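Local coordinates for uncharacterized protein (PDB 4QEY) that is of unknown function but belongs to a family related to PLAT/LH2 and C2-like calcium-binding lipoproteins, and is built as a beta sandwich, at residues Ser20-Phe26 and Gly90-Lys94; Asp27-Phe32 and Ser54-Val60; Ala41-Glu46 and Ser66-Gly70; Ile95-Ile101 and Phe124-Thr128. All coordinates share one frame; numbering follows the deposited sequence.

Contact 1: residues Ser20-Phe26 and Gly90-Lys94; sequences SGNTDDF and GKKLK. With EDO (1,2-ethanediol), chain L; EDO (1,2-ethanediol), chain M; EDO (1,2-ethanediol), chain N.
Asn22 N donates to Lys92 O at 2.8 Å, and the side chain of the same asparagine returns the grip, because Asn22 OD1 accepts from Lys92 N at 2.9 Å. The first N-H approaches nearly end-on to its carbonyl, whereas the second uses an in-plane lone pair of the amide oxygen. With CG beside its own backbone N (chi1 -60°), the amide of Asn22 stands in for a strand partner where the chain turns off. Two backbone bonds between Ser20 and Lys94 continue the ladder, the straighter being Lys94 N to Ser20 O at 2.9 Å. Between these polar rungs sits Gly21, at whose backbone angles a beta carbon would be pressed against the preceding carbonyl oxygen; one would also collide with Lys92 O.

Beneath the turn, Phe26, at the start of the next strand, packs against strand 92-101. Leu93 CB lies over one face of the Phe26 ring, 3.6 Å from the centroid, a CH-pi contact, while Lys91 O comes to the ring edge, 3.4 Å from Phe26 CZ. The Leu93 CD1 branch meets Thr23 CG2 at 3.7 Å. On the outer side, the bent Lys91 chain lays its CD 3.3 Å from Asp25 OD2, and Lys91 NZ makes only a long salt bridge to that oxygen. Val82 of strand 73-84 backs both Phe26 and Leu93. Asn22 centres an inverse gamma turn, and the whole is an antiparallel strand end leading into the loop that crosses from one sheet of a beta sandwich to the other.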
loop_
_atom_site.group_PDB
_atom_site.type_symbol
_atom_site.label_atom_id
_atom_site.label_comp_id
_atom_site.label_asym_id
_atom_site.label_seq_id
_atom_site.Cartn_x
_atom_site.Cartn_y
_atom_site.Cartn_z
ATOM N N SER A 20 3.455 7.976 8.740
ATOM C CA SER A 20 3.585 8.969 9.810
ATOM C C SER A 20 5.076 9.265 10.024
ATOM O O SER A 20 5.924 8.543 9.516
ATOM C CB SER A 20 2.901 8.507 11.101
ATOM O OG SER A 20 3.468 7.339 11.675
ATOM N N GLY A 21 5.367 10.342 10.735
ATOM C CA GLY A 21 6.726 10.767 11.014
ATOM C C GLY A 21 7.120 11.951 10.174
ATOM O O GLY A 21 6.297 12.835 9.905
ATOM N N ASN A 22 8.384 11.951 9.732
ATOM C CA ASN A 22 8.965 13.013 8.919
ATOM C C ASN A 22 8.610 12.784 7.472
ATOM O O ASN A 22 9.500 12.594 6.652
ATOM C CB ASN A 22 10.480 13.048 9.131
ATOM C CG ASN A 22 10.891 13.308 10.549
ATOM O OD1 ASN A 22 11.627 12.534 11.137
ATOM N ND2 ASN A 22 10.404 14.381 11.145
ATOM N N THR A 23 7.306 12.823 7.155
ATOM C CA THR A 23 6.752 12.498 5.831
ATOM C C THR A 23 7.289 13.453 4.732
ATOM O O THR A 23 7.357 13.060 3.571
ATOM C CB THR A 23 5.207 12.518 5.854
ATOM O OG1 THR A 23 4.779 13.793 6.344
ATOM C CG2 THR A 23 4.605 11.381 6.695
ATOM N N ASP A 24 7.718 14.653 5.095
ATOM C CA ASP A 24 8.240 15.622 4.128
ATOM C C ASP A 24 9.670 15.272 3.655
ATOM O O ASP A 24 10.108 15.773 2.609
ATOM C CB ASP A 24 8.235 17.030 4.747
ATOM C CG ASP A 24 6.845 17.584 5.036
ATOM O OD1 ASP A 24 5.852 17.024 4.504
ATOM O OD2 ASP A 24 6.752 18.610 5.754
ATOM N N ASP A 25 10.378 14.405 4.409
ATOM C CA ASP A 25 11.764 14.031 4.120
ATOM C C ASP A 25 11.889 12.690 3.359
ATOM O O ASP A 25 12.990 12.181 3.184
ATOM C CB ASP A 25 12.536 13.939 5.444
ATOM C CG ASP A 25 12.640 15.270 6.147
ATOM O OD1 ASP A 25 13.049 16.250 5.499
ATOM O OD2 ASP A 25 12.316 15.328 7.343
ATOM N N PHE A 26 10.782 12.170 2.858
ATOM C CA PHE A 26 10.722 10.932 2.096
ATOM C C PHE A 26 9.795 11.097 0.918
ATOM O O PHE A 26 9.016 12.050 0.884
ATOM C CB PHE A 26 10.231 9.768 2.997
ATOM C CG PHE A 26 11.120 9.424 4.172
ATOM C CD1 PHE A 26 10.969 10.074 5.395
ATOM C CD2 PHE A 26 12.096 8.437 4.063
ATOM C CE1 PHE A 26 11.786 9.756 6.478
ATOM C CE2 PHE A 26 12.933 8.133 5.145
ATOM C CZ PHE A 26 12.765 8.787 6.343
ATOM N N GLY A 90 18.746 10.620 10.880
ATOM C CA GLY A 90 17.772 10.493 11.956
ATOM C C GLY A 90 16.334 10.845 11.633
ATOM O O GLY A 90 15.503 10.849 12.544
ATOM N N LYS A 91 16.023 11.164 10.357
ATOM C CA LYS A 91 14.655 11.432 9.915
ATOM C C LYS A 91 13.936 10.090 9.815
ATOM O O LYS A 91 14.480 9.152 9.239
ATOM C CB LYS A 91 14.627 12.219 8.594
ATOM C CG LYS A 91 15.294 13.601 8.657
ATOM C CD LYS A 91 14.567 14.576 9.575
ATOM C CE LYS A 91 15.064 15.986 9.419
ATOM N NZ LYS A 91 14.236 16.939 10.205
ATOM N N LYS A 92 12.764 9.966 10.439
ATOM C CA LYS A 92 12.047 8.700 10.500
ATOM C C LYS A 92 10.721 8.726 9.764
ATOM O O LYS A 92 9.981 9.713 9.810
ATOM C CB LYS A 92 11.765 8.282 11.967
ATOM C CG LYS A 92 12.996 8.123 12.862
ATOM C CD LYS A 92 12.633 7.626 14.256
ATOM C CE LYS A 92 13.864 7.418 15.116
ATOM N NZ LYS A 92 13.544 6.804 16.428
ATOM N N LEU A 93 10.413 7.592 9.118
ATOM C CA LEU A 93 9.143 7.345 8.461
ATOM C C LEU A 93 8.611 6.028 8.945
ATOM O O LEU A 93 9.318 5.027 8.912
ATOM C CB LEU A 93 9.203 7.368 6.923
ATOM C CG LEU A 93 7.815 7.394 6.234
ATOM C CD1 LEU A 93 7.189 8.766 6.335
ATOM C CD2 LEU A 93 7.910 7.016 4.790
ATOM N N LYS A 94 7.362 6.036 9.399
ATOM C CA LYS A 94 6.638 4.852 9.843
ATOM C C LYS A 94 5.626 4.500 8.783
ATOM O O LYS A 94 4.855 5.367 8.359
ATOM C CB LYS A 94 5.964 5.075 11.212
ATOM C CG LYS A 94 6.629 4.484 12.414
ATOM C CD LYS A 94 5.656 4.598 13.575
ATOM C CE LYS A 94 6.277 4.219 14.896
ATOM N NZ LYS A 94 5.353 4.491 16.031
HETATM C C1 EDO L . 5.612 11.274 1.841
HETATM O O1 EDO L . 6.373 10.662 2.844
HETATM C C2 EDO L . 6.150 10.741 0.515
HETATM O O2 EDO L . 5.449 11.252 -0.589
HETATM C C1 EDO M . 6.379 14.610 0.454
HETATM O O1 EDO M . 7.713 14.340 0.879
HETATM C C2 EDO M . 6.264 14.655 -1.106
HETATM O O2 EDO M . 6.645 13.401 -1.666
HETATM C C1 EDO N . 1.746 3.894 11.218
HETATM O O1 EDO N . 2.363 4.654 10.197
HETATM C C2 EDO N . 0.214 4.053 11.057
HETATM O O2 EDO N . -0.210 5.426 11.115
#

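Contact 2: residues Asp27-Phe32 and Ser54-Val60. With EDO (1,2-ethanediol), chain L; EDO (1,2-ethanediol), chain M.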
loop_
_atom_site.group_PDB
_atom_site.type_symbol
_atom_site.label_atom_id
_atom_site.label_comp_id
_atom_site.label_asym_id
_atom_site.label_seq_id
_atom_site.Cartn_x
_atom_site.Cartn_y
_atom_site.Cartn_z
ATOM N N ASP A 27 9.902 10.179 -0.053
ATOM C CA ASP A 27 9.007 9.959 -1.189
ATOM C C ASP A 27 8.433 8.553 -1.053
ATOM O O ASP A 27 9.200 7.606 -1.003
ATOM C CB ASP A 27 9.683 10.169 -2.552
ATOM C CG ASP A 27 10.017 11.587 -2.946
ATOM O OD1 ASP A 27 9.411 12.525 -2.383
ATOM O OD2 ASP A 27 10.832 11.760 -3.867
ATOM N N LEU A 28 7.117 8.422 -0.901
ATOM C CA LEU A 28 6.404 7.148 -0.826
ATOM C C LEU A 28 5.683 6.941 -2.145
ATOM O O LEU A 28 4.851 7.779 -2.537
ATOM C CB LEU A 28 5.422 7.087 0.375
ATOM C CG LEU A 28 4.530 5.854 0.482
ATOM C CD1 LEU A 28 5.361 4.572 0.708
ATOM C CD2 LEU A 28 3.527 6.017 1.575
ATOM N N ASN A 29 6.045 5.855 -2.854
ATOM C CA ASN A 29 5.463 5.478 -4.139
ATOM C C ASN A 29 4.822 4.136 -3.965
ATOM O O ASN A 29 5.479 3.213 -3.480
ATOM C CB ASN A 29 6.524 5.475 -5.246
ATOM C CG ASN A 29 7.328 6.746 -5.279
ATOM O OD1 ASN A 29 6.824 7.816 -5.635
ATOM N ND2 ASN A 29 8.580 6.663 -4.816
ATOM N N ILE A 30 3.520 4.032 -4.252
ATOM C CA ILE A 30 2.817 2.768 -4.049
ATOM C C ILE A 30 2.028 2.416 -5.329
ATOM O O ILE A 30 1.585 3.286 -6.074
ATOM C CB ILE A 30 1.922 2.748 -2.784
ATOM C CG1 ILE A 30 0.906 3.893 -2.767
ATOM C CG2 ILE A 30 2.773 2.777 -1.505
ATOM C CD1 ILE A 30 -0.004 4.000 -1.465
ATOM N N ALA A 31 1.961 1.112 -5.613
ATOM C CA ALA A 31 1.251 0.551 -6.745
ATOM C C ALA A 31 0.377 -0.593 -6.276
ATOM O O ALA A 31 0.831 -1.440 -5.511
ATOM C CB ALA A 31 2.232 0.089 -7.817
ATOM N N PHE A 32 -0.889 -0.585 -6.695
ATOM C CA PHE A 32 -1.886 -1.607 -6.374
ATOM C C PHE A 32 -2.363 -2.298 -7.630
ATOM O O PHE A 32 -2.583 -1.658 -8.675
ATOM C CB PHE A 32 -3.090 -1.024 -5.636
ATOM C CG PHE A 32 -2.833 -0.286 -4.348
ATOM C CD1 PHE A 32 -2.531 1.071 -4.357
ATOM C CD2 PHE A 32 -3.020 -0.915 -3.120
ATOM C CE1 PHE A 32 -2.366 1.776 -3.163
ATOM C CE2 PHE A 32 -2.879 -0.207 -1.922
ATOM C CZ PHE A 32 -2.554 1.139 -1.950
ATOM N N SER A 54 -5.556 -0.454 -12.442
ATOM C CA SER A 54 -4.253 -0.345 -11.789
ATOM C C SER A 54 -4.243 0.962 -11.030
ATOM O O SER A 54 -4.704 1.961 -11.583
ATOM C CB SER A 54 -3.104 -0.435 -12.792
ATOM O OG SER A 54 -2.957 0.780 -13.511
ATOM N N TYR A 55 -3.765 0.979 -9.784
ATOM C CA TYR A 55 -3.748 2.229 -9.034
ATOM C C TYR A 55 -2.316 2.513 -8.582
ATOM O O TYR A 55 -1.745 1.797 -7.768
ATOM C CB TYR A 55 -4.740 2.177 -7.868
ATOM C CG TYR A 55 -4.845 3.451 -7.073
ATOM C CD1 TYR A 55 -5.057 4.677 -7.707
ATOM C CD2 TYR A 55 -4.897 3.420 -5.680
ATOM C CE1 TYR A 55 -5.173 5.854 -6.978
ATOM C CE2 TYR A 55 -5.061 4.588 -4.937
ATOM C CZ TYR A 55 -5.209 5.801 -5.592
ATOM O OH TYR A 55 -5.368 6.953 -4.864
ATOM N N LEU A 56 -1.722 3.516 -9.204
ATOM C CA LEU A 56 -0.344 3.952 -8.973
ATOM C C LEU A 56 -0.333 5.374 -8.406
ATOM O O LEU A 56 -0.875 6.288 -9.030
ATOM C CB LEU A 56 0.458 3.876 -10.283
ATOM C CG LEU A 56 1.027 2.493 -10.733
ATOM C CD1 LEU A 56 -0.044 1.393 -10.931
ATOM C CD2 LEU A 56 1.757 2.630 -12.039
ATOM N N VAL A 57 0.212 5.550 -7.194
ATOM C CA VAL A 57 0.322 6.856 -6.541
ATOM C C VAL A 57 1.811 7.177 -6.315
ATOM O O VAL A 57 2.475 6.513 -5.514
ATOM C CB VAL A 57 -0.476 6.941 -5.208
ATOM C CG1 VAL A 57 -0.625 8.394 -4.749
ATOM C CG2 VAL A 57 -1.842 6.293 -5.336
ATOM N N ASN A 58 2.333 8.175 -7.022
ATOM C CA ASN A 58 3.713 8.633 -6.830
ATOM C C ASN A 58 3.727 9.753 -5.824
ATOM O O ASN A 58 2.830 10.602 -5.858
ATOM C CB ASN A 58 4.349 9.082 -8.146
ATOM C CG ASN A 58 4.665 7.967 -9.099
ATOM O OD1 ASN A 58 5.065 6.856 -8.718
ATOM N ND2 ASN A 58 4.592 8.282 -10.372
ATOM N N LYS A 59 4.724 9.755 -4.914
ATOM C CA LYS A 59 4.935 10.773 -3.867
ATOM C C LYS A 59 3.606 11.044 -3.115
ATOM O O LYS A 59 3.060 12.150 -3.172
ATOM C CB LYS A 59 5.520 12.069 -4.466
ATOM C CG LYS A 59 6.848 11.843 -5.168
ATOM C CD LYS A 59 7.338 13.026 -5.995
ATOM C CE LYS A 59 8.663 12.683 -6.643
ATOM N NZ LYS A 59 9.143 13.735 -7.565
ATOM N N VAL A 60 3.096 9.999 -2.428
ATOM C CA VAL A 60 1.873 10.011 -1.610
ATOM C C VAL A 60 1.966 11.144 -0.573
ATOM O O VAL A 60 2.902 11.162 0.217
ATOM C CB VAL A 60 1.644 8.641 -0.933
ATOM C CG1 VAL A 60 0.426 8.667 -0.029
ATOM C CG2 VAL A 60 1.520 7.526 -1.962
HETATM C C1 EDO L . 5.612 11.274 1.841
HETATM O O1 EDO L . 6.373 10.662 2.844
HETATM C C2 EDO L . 6.150 10.741 0.515
HETATM O O2 EDO L . 5.449 11.252 -0.589
HETATM C C1 EDO M . 6.379 14.610 0.454
HETATM O O1 EDO M . 7.713 14.340 0.879
HETATM C C2 EDO M . 6.264 14.655 -1.106
HETATM O O2 EDO M . 6.645 13.401 -1.666
#
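Phe32 N donates to Tyr55 O at 2.7 Å, and Tyr55 N returns a longer bond to Phe32 O; a second reciprocal pair joins Ile30 and Val57. Where segment 54-60 leaves the strand, Val60 N reaches Leu28 O at 2.8 Å. Asn29 OD1 accepts from Lys59 N at 2.9 Å, the donor tilted well out of the amide plane, while ND2 is bonded to Ser81 on the neighbouring strand. A leucine at Asn29 would probably leave Lys59 N without its acceptor and the Ser81 hydroxyl without its amide mate, freeing the turn to shift. Asp27 runs alongside the extended Lys59 chain, with OD2 3.6 Å from Lys59 CE and the charges beyond salt-bridge range.

Most of the packing lies on the face carrying Ile30, Phe32, Tyr55 and Val57. Phe32 and Tyr55 point the same way, their planes 21° apart but slid so far that the rings overlap little, Phe32 CD1 coming 3.6 Å from Tyr55 CD2. Ile30 CG1 touches Val60 CG2 at 3.8 Å, the isoleucine lying across the valine. Ala31 CB rests against Leu56 on the face these two share. This is antiparallel edge-strand pairing, with 55-57 outermost in one beta-sandwich sheet.

Contact 3: residues Ala41-Glu46 and Ser66-Gly70; sequences AKLYNE and SCQTG
Leu43 and Cys67 form the close-packed inner side of this contact: Leu43 CD1 and Cys67 SG are 3.8 Å apart, and the leucine CB is equally near the sulfur. Cys67 SG stands anti to its backbone N (chi1 -171°), which sets the sulfur alongside the whole Leu43 side chain, from CB to CD1. Ala41 CB adds a methyl contact with Thr69 CG2 at 3.9 Å, and Met76 of strand 73-84 packs on Leu43, Cys67 and Thr69.

Above this layer a single antiparallel bridge joins Tyr44 and Gln68, with Tyr44 N to Gln68 O at 2.8 Å and Gln68 N to Tyr44 O at 2.9 Å. The Tyr44 ring turns its edge toward Thr69 C and Gly70 N.

The outer side is looser and is bridged by two waters. One water donates to Lys42 O and accepts from Gly70 N, continuing the pairing where the backbones have drawn apart. Another accepts from Ser66 OG and donates to Gln68 OE1 at 2.8 Å, with a longer bond to Tyr44 O. The methylene carbons of Gln68 pass along Tyr44, CG lying 4.0 Å from Tyr44 CB. Shortening Gln68 to an alanine would probably deprive that water of one acceptor and open a gap beside Tyr44 CB. The chemistry implies a short strand joined to strand 64-68 by one direct bridge, sealed by apolar groups within and extended by water on its outer side.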
loop_
_atom_site.group_PDB
_atom_site.type_symbol
_atom_site.label_atom_id
_atom_site.label_comp_id
_atom_site.label_asym_id
_atom_site.label_seq_id
_atom_site.Cartn_x
_atom_site.Cartn_y
_atom_site.Cartn_z
ATOM N N ALA A 41 -9.605 -6.950 -12.134
ATOM C CA ALA A 41 -10.508 -6.298 -11.203
ATOM C C ALA A 41 -10.514 -4.776 -11.324
ATOM O O ALA A 41 -9.467 -4.137 -11.451
ATOM C CB ALA A 41 -10.111 -6.663 -9.788
ATOM N N LYS A 42 -11.713 -4.196 -11.215
ATOM C CA LYS A 42 -11.882 -2.755 -11.104
ATOM C C LYS A 42 -11.369 -2.307 -9.747
ATOM O O LYS A 42 -11.513 -3.058 -8.782
ATOM C CB LYS A 42 -13.346 -2.359 -11.282
ATOM C CG LYS A 42 -13.879 -2.433 -12.685
ATOM C CD LYS A 42 -15.097 -1.545 -12.711
ATOM C CE LYS A 42 -15.700 -1.318 -14.064
ATOM N NZ LYS A 42 -16.518 -0.066 -14.064
ATOM N N LEU A 43 -10.769 -1.120 -9.640
ATOM C CA LEU A 43 -10.265 -0.701 -8.326
ATOM C C LEU A 43 -11.041 0.509 -7.827
ATOM O O LEU A 43 -11.418 1.380 -8.606
ATOM C CB LEU A 43 -8.749 -0.403 -8.350
ATOM C CG LEU A 43 -7.828 -1.548 -8.783
ATOM C CD1 LEU A 43 -6.385 -1.096 -8.771
ATOM C CD2 LEU A 43 -8.012 -2.789 -7.890
ATOM N N TYR A 44 -11.278 0.550 -6.524
ATOM C CA TYR A 44 -12.063 1.606 -5.919
ATOM C C TYR A 44 -11.406 2.166 -4.693
ATOM O O TYR A 44 -10.714 1.448 -3.976
ATOM C CB TYR A 44 -13.457 1.057 -5.525
ATOM C CG TYR A 44 -14.214 0.380 -6.645
ATOM C CD1 TYR A 44 -14.950 1.122 -7.561
ATOM C CD2 TYR A 44 -14.211 -1.008 -6.778
ATOM C CE1 TYR A 44 -15.644 0.504 -8.599
ATOM C CE2 TYR A 44 -14.913 -1.637 -7.803
ATOM C CZ TYR A 44 -15.637 -0.877 -8.708
ATOM O OH TYR A 44 -16.365 -1.481 -9.709
ATOM N N ASN A 45 -11.665 3.445 -4.412
ATOM C CA ASN A 45 -11.182 4.091 -3.185
ATOM C C ASN A 45 -12.203 3.816 -2.062
ATOM O O ASN A 45 -13.190 3.117 -2.305
ATOM C CB ASN A 45 -10.942 5.597 -3.399
ATOM C CG ASN A 45 -12.149 6.427 -3.775
ATOM O OD1 ASN A 45 -13.300 5.982 -3.775
ATOM N ND2 ASN A 45 -11.913 7.684 -4.083
ATOM N N GLU A 46 -11.984 4.374 -0.854
ATOM C CA GLU A 46 -12.853 4.220 0.326
ATOM C C GLU A 46 -14.308 4.676 0.045
ATOM O O GLU A 46 -15.229 4.051 0.569
ATOM C CB GLU A 46 -12.281 5.004 1.537
ATOM C CG GLU A 46 -11.918 6.478 1.306
ATOM C CD GLU A 46 -10.807 6.840 0.324
ATOM O OE1 GLU A 46 -9.932 5.985 0.050
ATOM O OE2 GLU A 46 -10.810 7.996 -0.165
ATOM N N SER A 66 -6.093 4.040 0.487
ATOM C CA SER A 66 -6.857 2.807 0.448
ATOM C C SER A 66 -7.192 2.429 -0.985
ATOM O O SER A 66 -7.441 3.298 -1.830
ATOM C CB SER A 66 -8.132 2.961 1.267
ATOM O OG SER A 66 -8.928 1.793 1.190
ATOM N N CYS A 67 -7.198 1.123 -1.247
ATOM C CA CYS A 67 -7.570 0.559 -2.535
ATOM C C CYS A 67 -8.312 -0.764 -2.295
ATOM O O CYS A 67 -7.883 -1.557 -1.462
ATOM C CB CYS A 67 -6.348 0.382 -3.427
ATOM S SG CYS A 67 -6.751 -0.057 -5.129
ATOM N N GLN A 68 -9.450 -0.975 -2.978
ATOM C CA GLN A 68 -10.254 -2.196 -2.828
ATOM C C GLN A 68 -10.877 -2.650 -4.153
ATOM O O GLN A 68 -11.015 -1.854 -5.080
ATOM C CB GLN A 68 -11.377 -1.991 -1.789
ATOM C CG GLN A 68 -12.455 -0.992 -2.213
ATOM C CD GLN A 68 -13.359 -0.603 -1.095
ATOM O OE1 GLN A 68 -12.934 -0.009 -0.111
ATOM N NE2 GLN A 68 -14.644 -0.829 -1.278
ATOM N N THR A 69 -11.282 -3.929 -4.204
ATOM C CA THR A 69 -11.994 -4.555 -5.316
ATOM C C THR A 69 -13.494 -4.610 -5.014
ATOM O O THR A 69 -13.944 -4.141 -3.968
ATOM C CB THR A 69 -11.462 -5.987 -5.597
ATOM O OG1 THR A 69 -11.734 -6.824 -4.480
ATOM C CG2 THR A 69 -10.021 -6.037 -5.947
ATOM N N GLY A 70 -14.235 -5.266 -5.899
ATOM C CA GLY A 70 -15.647 -5.555 -5.720
ATOM C C GLY A 70 -15.757 -6.829 -4.914
ATOM O O GLY A 70 -14.732 -7.362 -4.467
HETATM O O HOH W 1 -13.154 -4.936 -8.436
HETATM O O HOH W 2 -10.606 1.449 -0.690
#

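Contact 4: residues Ile95-Ile101 and Phe124-Thr128; sequences ISVIAYI and FSVST
Facing sheets of the beta sandwich meet here, strand 92-101 of one sheet lying over strand 121-127 of the other; the two short segments run nearly parallel, their axes 18° apart and 7.4 Å at closest approach. Their backbones belong to different sheets and exchange no hydrogen bonds, so side chains alone make the contact, and alternate residues of each strand point into the layer between.

Val97 is central. Its two methyls divide the work: Val97 CG1 lies 3.7 Å from Val126 CB, the two valines set alongside, head to tail, while Val97 CG2 comes within 3.6 Å of Phe124 CE1. CG of Phe124 sits between its backbone N and carbonyl carbon (chi1 63°), an orientation that carries the ring across to this methyl. From the same side of the ring plane, Ile95 CG2 approaches Phe124 CE2 at 4.1 Å. Leu28 of strand 26-36 packs on both Ile95 and Phe124.

Toward the other end the backbones draw closer, and the small Ala99 fits where they do: its CB touches Thr128 CG2 at 3.7 Å. The hydroxyl of that threonine is engaged elsewhere, with His13 ND1 and the backbone N of Met76, leaving its methyl turned to the other sheet. Thr128 CG2 also lies 3.6 Å from Tyr100 O, and beyond it Ile101 CD1 approaches Thr128 O at 3.8 Å.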
loop_
_atom_site.group_PDB
_atom_site.type_symbol
_atom_site.label_atom_id
_atom_site.label_comp_id
_atom_site.label_asym_id
_atom_site.label_seq_id
_atom_site.Cartn_x
_atom_site.Cartn_y
_atom_site.Cartn_z
ATOM N N ILE A 95 5.649 3.247 8.323
ATOM C CA ILE A 95 4.735 2.727 7.302
ATOM C C ILE A 95 3.982 1.534 7.840
ATOM O O ILE A 95 4.595 0.639 8.421
ATOM C CB ILE A 95 5.533 2.344 6.008
ATOM C CG1 ILE A 95 6.169 3.575 5.310
ATOM C CG2 ILE A 95 4.716 1.505 5.012
ATOM C CD1 ILE A 95 5.183 4.600 4.706
ATOM N N SER A 96 2.660 1.513 7.639
ATOM C CA SER A 96 1.857 0.340 7.953
ATOM C C SER A 96 1.084 -0.040 6.693
ATOM O O SER A 96 0.517 0.833 6.027
ATOM C CB SER A 96 0.939 0.540 9.158
ATOM O OG SER A 96 -0.221 1.300 8.867
ATOM N N VAL A 97 1.154 -1.321 6.316
ATOM C CA VAL A 97 0.441 -1.862 5.157
ATOM C C VAL A 97 -0.480 -2.955 5.698
ATOM O O VAL A 97 0.017 -3.973 6.183
ATOM C CB VAL A 97 1.374 -2.364 4.026
ATOM C CG1 VAL A 97 0.563 -2.724 2.794
ATOM C CG2 VAL A 97 2.448 -1.326 3.673
ATOM N N ILE A 98 -1.803 -2.717 5.694
ATOM C CA ILE A 98 -2.754 -3.691 6.243
ATOM C C ILE A 98 -3.675 -4.190 5.118
ATOM O O ILE A 98 -4.319 -3.397 4.422
ATOM C CB ILE A 98 -3.574 -3.149 7.446
ATOM C CG1 ILE A 98 -2.657 -2.492 8.502
ATOM C CG2 ILE A 98 -4.356 -4.287 8.076
ATOM C CD1 ILE A 98 -3.373 -1.665 9.557
ATOM N N ALA A 99 -3.720 -5.522 4.966
ATOM C CA ALA A 99 -4.513 -6.221 3.965
ATOM C C ALA A 99 -5.759 -6.835 4.596
ATOM O O ALA A 99 -5.695 -7.427 5.683
ATOM C CB ALA A 99 -3.673 -7.294 3.297
ATOM N N TYR A 100 -6.899 -6.677 3.912
ATOM C CA TYR A 100 -8.201 -7.162 4.354
ATOM C C TYR A 100 -8.921 -7.956 3.265
ATOM O O TYR A 100 -8.702 -7.726 2.075
ATOM C CB TYR A 100 -9.113 -5.984 4.772
ATOM C CG TYR A 100 -8.555 -5.028 5.801
ATOM C CD1 TYR A 100 -7.827 -3.904 5.413
ATOM C CD2 TYR A 100 -8.839 -5.184 7.157
ATOM C CE1 TYR A 100 -7.338 -2.997 6.352
ATOM C CE2 TYR A 100 -8.357 -4.282 8.109
ATOM C CZ TYR A 100 -7.615 -3.182 7.698
ATOM O OH TYR A 100 -7.115 -2.281 8.609
ATOM N N ILE A 101 -9.804 -8.875 3.683
ATOM C CA ILE A 101 -10.743 -9.620 2.846
ATOM C C ILE A 101 -12.057 -9.519 3.596
ATOM O O ILE A 101 -12.176 -10.072 4.699
ATOM C CB ILE A 101 -10.346 -11.073 2.456
ATOM C CG1 ILE A 101 -8.938 -11.147 1.820
ATOM C CG2 ILE A 101 -11.410 -11.664 1.514
ATOM C CD1 ILE A 101 -8.378 -12.604 1.630
ATOM N N PHE A 124 8.926 -2.549 -0.433
ATOM C CA PHE A 124 8.038 -3.478 0.258
ATOM C C PHE A 124 7.008 -4.005 -0.713
ATOM O O PHE A 124 6.730 -3.373 -1.736
ATOM C CB PHE A 124 7.356 -2.857 1.500
ATOM C CG PHE A 124 6.432 -1.698 1.253
ATOM C CD1 PHE A 124 5.122 -1.910 0.831
ATOM C CD2 PHE A 124 6.856 -0.392 1.478
ATOM C CE1 PHE A 124 4.261 -0.828 0.587
ATOM C CE2 PHE A 124 5.996 0.687 1.247
ATOM C CZ PHE A 124 4.695 0.460 0.819
ATOM N N SER A 125 6.447 -5.174 -0.386
ATOM C CA SER A 125 5.410 -5.856 -1.165
ATOM C C SER A 125 4.549 -6.652 -0.218
ATOM O O SER A 125 5.068 -7.484 0.543
ATOM C CB SER A 125 6.032 -6.740 -2.247
ATOM O OG SER A 125 5.033 -7.408 -2.995
ATOM N N VAL A 126 3.241 -6.350 -0.200
ATOM C CA VAL A 126 2.259 -7.016 0.674
ATOM C C VAL A 126 1.042 -7.414 -0.157
ATOM O O VAL A 126 0.565 -6.631 -0.977
ATOM C CB VAL A 126 1.853 -6.116 1.884
ATOM C CG1 VAL A 126 0.891 -6.836 2.834
ATOM C CG2 VAL A 126 3.082 -5.628 2.651
ATOM N N SER A 127 0.538 -8.618 0.064
ATOM C CA SER A 127 -0.617 -9.138 -0.649
ATOM C C SER A 127 -1.664 -9.658 0.343
ATOM O O SER A 127 -1.326 -9.937 1.501
ATOM C CB SER A 127 -0.176 -10.241 -1.609
ATOM O OG SER A 127 -1.262 -10.747 -2.366
ATOM N N THR A 128 -2.937 -9.775 -0.108
ATOM C CA THR A 128 -4.038 -10.306 0.710
ATOM C C THR A 128 -3.998 -11.834 0.755
ATOM O O THR A 128 -4.583 -12.414 1.659
ATOM C CB THR A 128 -5.404 -9.841 0.175
ATOM O OG1 THR A 128 -5.511 -10.202 -1.205
ATOM C CG2 THR A 128 -5.640 -8.341 0.339
#

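How the contacts relate
The four contacts sample both sheets of one beta sandwich. Contact 1 sits at one end, about 17 Å centre to centre from contact 2, and its first segment runs directly into strand 26-36, carrying the chain between sheets. Contact 3 is about 27 Å from contact 1, centre to centre, on the opposite side of the chain's centre. In sequence contacts 2 and 3 interleave and touch, Phe32 packing on Cys67 and Leu43 on Tyr55. Contacts 1 and 4 share strand 92-101, and Phe124 of contact 4 meets Ile30 of contact 2. Contact 4 thus fills the interior between the sheets, while contacts 1 to 3 join strands and loops at the end and edge of the sandwich.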